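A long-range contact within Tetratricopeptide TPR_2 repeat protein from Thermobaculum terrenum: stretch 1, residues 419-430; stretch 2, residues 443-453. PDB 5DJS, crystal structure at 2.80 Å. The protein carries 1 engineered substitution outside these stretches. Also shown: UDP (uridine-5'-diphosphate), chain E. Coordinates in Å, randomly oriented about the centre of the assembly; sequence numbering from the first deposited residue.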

# COMPACT_ATOMS: atom_id res chain seq x y z
N TYR A 419 3.97 6.97 8.95
CA TYR A 419 3.26 6.49 7.77
C TYR A 419 1.76 6.46 8.14
O TYR A 419 1.27 5.56 8.85
CB TYR A 419 3.80 5.11 7.37
CG TYR A 419 3.40 4.54 6.01
CD1 TYR A 419 2.07 4.47 5.59
CD2 TYR A 419 4.37 3.98 5.16
CE1 TYR A 419 1.71 3.91 4.36
CE2 TYR A 419 4.02 3.41 3.94
CZ TYR A 419 2.68 3.38 3.54
OH TYR A 419 2.30 2.83 2.33
N SER A 420 1.03 7.45 7.63
CA SER A 420 -0.40 7.56 7.88
C SER A 420 -1.17 6.53 7.08
O SER A 420 -0.85 6.27 5.92
CB SER A 420 -0.94 8.94 7.52
OG SER A 420 -2.36 8.91 7.56
N GLY A 421 -2.20 5.97 7.71
CA GLY A 421 -3.09 5.05 7.04
C GLY A 421 -3.94 5.77 6.02
O GLY A 421 -3.88 6.99 5.90
N CYS A 422 -4.74 5.02 5.28
CA CYS A 422 -5.56 5.61 4.24
C CYS A 422 -6.88 4.88 4.15
O CYS A 422 -7.91 5.44 4.53
CB CYS A 422 -4.83 5.57 2.89
SG CYS A 422 -5.81 6.18 1.51
N THR A 423 -6.86 3.64 3.70
CA THR A 423 -8.11 2.93 3.48
C THR A 423 -8.72 2.48 4.81
O THR A 423 -9.94 2.43 4.92
CB THR A 423 -8.06 1.83 2.36
OG1 THR A 423 -8.60 0.60 2.86
CG2 THR A 423 -6.67 1.58 1.78
N THR A 424 -7.90 2.21 5.84
CA THR A 424 -8.45 1.88 7.17
C THR A 424 -9.14 3.10 7.76
O THR A 424 -10.20 2.98 8.39
CB THR A 424 -7.40 1.36 8.19
OG1 THR A 424 -6.47 2.39 8.51
CG2 THR A 424 -6.66 0.13 7.67
N SER A 425 -8.56 4.28 7.55
CA SER A 425 -9.18 5.52 8.02
C SER A 425 -10.52 5.78 7.34
O SER A 425 -11.50 6.13 8.00
CB SER A 425 -8.25 6.71 7.81
OG SER A 425 -6.99 6.39 8.34
N LEU A 426 -10.55 5.60 6.02
CA LEU A 426 -11.77 5.75 5.25
C LEU A 426 -12.81 4.71 5.70
O LEU A 426 -13.99 5.04 5.85
CB LEU A 426 -11.50 5.63 3.76
CG LEU A 426 -12.70 5.73 2.83
CD1 LEU A 426 -13.34 7.10 2.88
CD2 LEU A 426 -12.27 5.40 1.41
N GLU A 427 -12.37 3.48 5.92
CA GLU A 427 -13.26 2.43 6.41
C GLU A 427 -13.89 2.78 7.75
O GLU A 427 -15.06 2.47 7.98
CB GLU A 427 -12.52 1.10 6.52
CG GLU A 427 -12.29 0.42 5.17
CD GLU A 427 -11.39 -0.79 5.25
OE1 GLU A 427 -10.66 -0.96 6.25
OE2 GLU A 427 -11.42 -1.57 4.28
N ALA A 428 -13.12 3.40 8.63
CA ALA A 428 -13.61 3.84 9.94
C ALA A 428 -14.73 4.86 9.77
O ALA A 428 -15.83 4.67 10.29
CB ALA A 428 -12.48 4.43 10.78
N LEU A 429 -14.46 5.91 9.00
CA LEU A 429 -15.46 6.94 8.72
C LEU A 429 -16.74 6.35 8.13
O LEU A 429 -17.84 6.71 8.56
CB LEU A 429 -14.91 8.04 7.80
CG LEU A 429 -13.66 8.85 8.21
CD1 LEU A 429 -13.57 10.12 7.38
CD2 LEU A 429 -13.63 9.19 9.69
N TRP A 430 -16.62 5.41 7.18
CA TRP A 430 -17.79 4.70 6.63
C TRP A 430 -18.69 4.06 7.70
O TRP A 430 -19.91 3.96 7.50
CB TRP A 430 -17.37 3.60 5.64
CG TRP A 430 -16.89 4.06 4.27
CD1 TRP A 430 -17.13 5.27 3.66
CD2 TRP A 430 -16.13 3.28 3.34
NE1 TRP A 430 -16.54 5.29 2.42
CE2 TRP A 430 -15.92 4.09 2.20
CE3 TRP A 430 -15.59 1.99 3.37
CZ2 TRP A 430 -15.18 3.64 1.09
CZ3 TRP A 430 -14.86 1.54 2.26
CH2 TRP A 430 -14.67 2.36 1.14
N MET A 443 4.10 13.82 2.45
CA MET A 443 2.97 13.17 1.81
C MET A 443 2.60 11.83 2.46
O MET A 443 1.42 11.56 2.69
CB MET A 443 3.24 12.99 0.31
CG MET A 443 2.18 12.22 -0.46
SD MET A 443 2.38 12.27 -2.24
CE MET A 443 1.34 10.88 -2.67
N ALA A 444 3.60 11.01 2.79
CA ALA A 444 3.37 9.68 3.39
C ALA A 444 2.65 9.74 4.74
O ALA A 444 1.95 8.79 5.10
CB ALA A 444 4.67 8.91 3.52
N GLY A 445 2.82 10.85 5.47
CA GLY A 445 2.10 11.11 6.73
C GLY A 445 0.90 12.05 6.62
O GLY A 445 0.61 12.78 7.57
N ARG A 446 0.19 12.03 5.47
CA ARG A 446 -0.94 12.95 5.21
C ARG A 446 -2.16 12.34 4.51
O ARG A 446 -3.08 13.08 4.16
CB ARG A 446 -0.44 14.14 4.39
CG ARG A 446 0.37 15.15 5.18
CD ARG A 446 1.02 16.16 4.26
NE ARG A 446 0.21 17.35 4.11
CZ ARG A 446 0.39 18.50 4.78
NH1 ARG A 446 1.36 18.64 5.68
NH2 ARG A 446 -0.42 19.52 4.54
N ALA A 447 -2.19 11.03 4.30
CA ALA A 447 -3.34 10.42 3.64
C ALA A 447 -4.63 10.67 4.45
O ALA A 447 -5.69 10.95 3.87
CB ALA A 447 -3.12 8.93 3.43
N THR A 448 -4.54 10.58 5.77
CA THR A 448 -5.70 10.78 6.64
C THR A 448 -5.93 12.25 6.95
O THR A 448 -7.08 12.70 6.96
CB THR A 448 -5.55 10.03 7.97
OG1 THR A 448 -4.27 10.34 8.55
CG2 THR A 448 -5.61 8.60 7.77
N SER A 449 -4.86 13.00 7.21
CA SER A 449 -4.99 14.44 7.43
C SER A 449 -5.84 15.05 6.29
O SER A 449 -6.78 15.78 6.56
CB SER A 449 -3.63 15.14 7.59
OG SER A 449 -3.03 15.38 6.33
N SER A 450 -5.52 14.69 5.04
CA SER A 450 -6.25 15.18 3.87
C SER A 450 -7.71 14.74 3.89
O SER A 450 -8.62 15.57 3.84
CB SER A 450 -5.57 14.70 2.58
OG SER A 450 -6.27 15.14 1.43
N LEU A 451 -7.93 13.43 3.97
CA LEU A 451 -9.28 12.83 4.03
C LEU A 451 -10.16 13.59 5.01
O LEU A 451 -11.24 14.04 4.65
CB LEU A 451 -9.21 11.34 4.45
CG LEU A 451 -10.34 10.35 4.11
CD1 LEU A 451 -10.49 9.32 5.22
CD2 LEU A 451 -11.69 10.99 3.85
N LEU A 452 -9.68 13.72 6.24
CA LEU A 452 -10.41 14.39 7.31
C LEU A 452 -10.71 15.87 7.00
O LEU A 452 -11.84 16.33 7.21
CB LEU A 452 -9.65 14.26 8.64
CG LEU A 452 -9.51 12.86 9.25
CD1 LEU A 452 -8.64 12.92 10.48
CD2 LEU A 452 -10.85 12.23 9.60
N ARG A 453 -9.72 16.60 6.49
CA ARG A 453 -9.94 18.00 6.10
C ARG A 453 -11.03 18.13 5.01
O ARG A 453 -11.94 18.95 5.15
CB ARG A 453 -8.63 18.63 5.61
CG ARG A 453 -7.64 18.94 6.72
CD ARG A 453 -6.55 19.90 6.26
NE ARG A 453 -5.58 20.21 7.32
CZ ARG A 453 -5.79 21.02 8.36
NH1 ARG A 453 -6.96 21.65 8.55
NH2 ARG A 453 -4.81 21.20 9.25
N1 UDP E . -8.02 -5.75 5.84
C2 UDP E . -8.66 -7.00 6.07
N3 UDP E . -8.42 -7.68 7.20
C4 UDP E . -7.59 -7.20 8.14
C5 UDP E . -6.95 -5.98 7.96
C6 UDP E . -7.18 -5.27 6.78
O2 UDP E . -9.45 -7.50 5.23
O4 UDP E . -7.38 -7.84 9.18
C1' UDP E . -8.28 -5.00 4.59
C2' UDP E . -8.97 -3.69 4.94
O2' UDP E . -10.05 -3.53 4.01
C3' UDP E . -7.87 -2.64 4.84
C4' UDP E . -6.83 -3.24 3.90
O4' UDP E . -7.09 -4.65 3.87
O3' UDP E . -8.35 -1.39 4.36
C5' UDP E . -5.37 -3.04 4.30
O5' UDP E . -5.12 -1.78 4.94
PA UDP E . -3.72 -1.54 5.71
O1A UDP E . -2.62 -1.69 4.68
O2A UDP E . -3.74 -2.41 6.94
O3A UDP E . -3.72 -0.01 6.24
PB UDP E . -3.96 1.29 5.30
O1B UDP E . -5.18 1.00 4.48
O2B UDP E . -4.22 2.38 6.29
O3B UDP E . -2.68 1.45 4.52

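A polar group buried in a protein interior is costly unless it finds a partner, and the contact between residues 419-430 and 443-453 illustrates how two helix starts and the segments ahead of them can meet that demand together. Each stretch runs from a segment ahead of the helix into the helix itself, 423-430 in the first and 447-453 in the second. The helices travel in roughly the same direction, their axes inclined by 31° and 9.7 Å apart at closest approach. The chains are nearest where the segments ahead of the helices meet: the CA atoms of Ser420 and Gly445 lie 4.5 Å apart, those of Cys422 and Ala447 5.3 Å, and those of Leu426 and Leu451 7.6 Å. Polar contacts are concentrated at the close end and leucine side chains fill the wider one.

Ser420 is the polar hub. Its backbone N donates to Ala444 O at 3.0 Å, joining the two stretches through main-chain atoms alone, just ahead of their helices. Its side chain points toward the second stretch, where OG accepts a hydrogen bond from Thr448 N at 3.3 Å. That amide lies in the first turn of helix 447-453, where the helix itself has no earlier residue to supply a carbonyl; a serine from a distant part of the sequence provides the acceptor instead. Ser420 OG also lies 2.6 Å from Thr448 OG1, and both hydroxyls have hydrogen-bonding partners elsewhere in the structure. Within the second stretch, Arg446 occupies the N-cap position, and its carbonyl O accepts from both Ser450 N, at 3.1 Å, and Ser449 OG, at 3.2 Å.

Helix 423-430 solves the same problem with a ligand. Cys422, at its N-cap, donates its backbone N to UDP O2B at 2.9 Å, while Thr424 N reaches UDP O1B at 3.3 Å and Thr423 N makes a weak bond to the same UDP O1B at 3.2 Å. Amides at a helix start thus serve a negatively charged phosphate. At the ribose, Thr423 OG1 donates to UDP O3' at 2.5 Å, and UDP O2' donates to Glu427 OE2 over a very short 2.4 Å. Gly421 belongs to this arrangement by what it lacks: its CA is already 3.0 Å from UDP O2B, and an ideally placed CB would clash with that oxygen at 2.6 Å. The carbonyls of Cys422 through Leu426 are taken by amides four residues on, beginning with Leu426 N to Cys422 O at 3.0 Å.

Apolar packing completes the contact. Ala447 points toward the first stretch, and its CB rests 3.8 Å from Cys422 CB, a small side chain suited to the close backbone approach. Where the backbones stand farther apart, Leu451 bridges the gap: its CD1 lies 4.1 Å from Leu426 CB and 3.8 Å from Leu429 CD1. Leu429 CD1 also comes within 4.1 Å of CD2 of Leu452, a residue whose CA-to-CB bond points sideways although the end of the side chain comes nearer. These groups ask for no hydrogen bonds; in all, the two stretches bury 508 Å² between them.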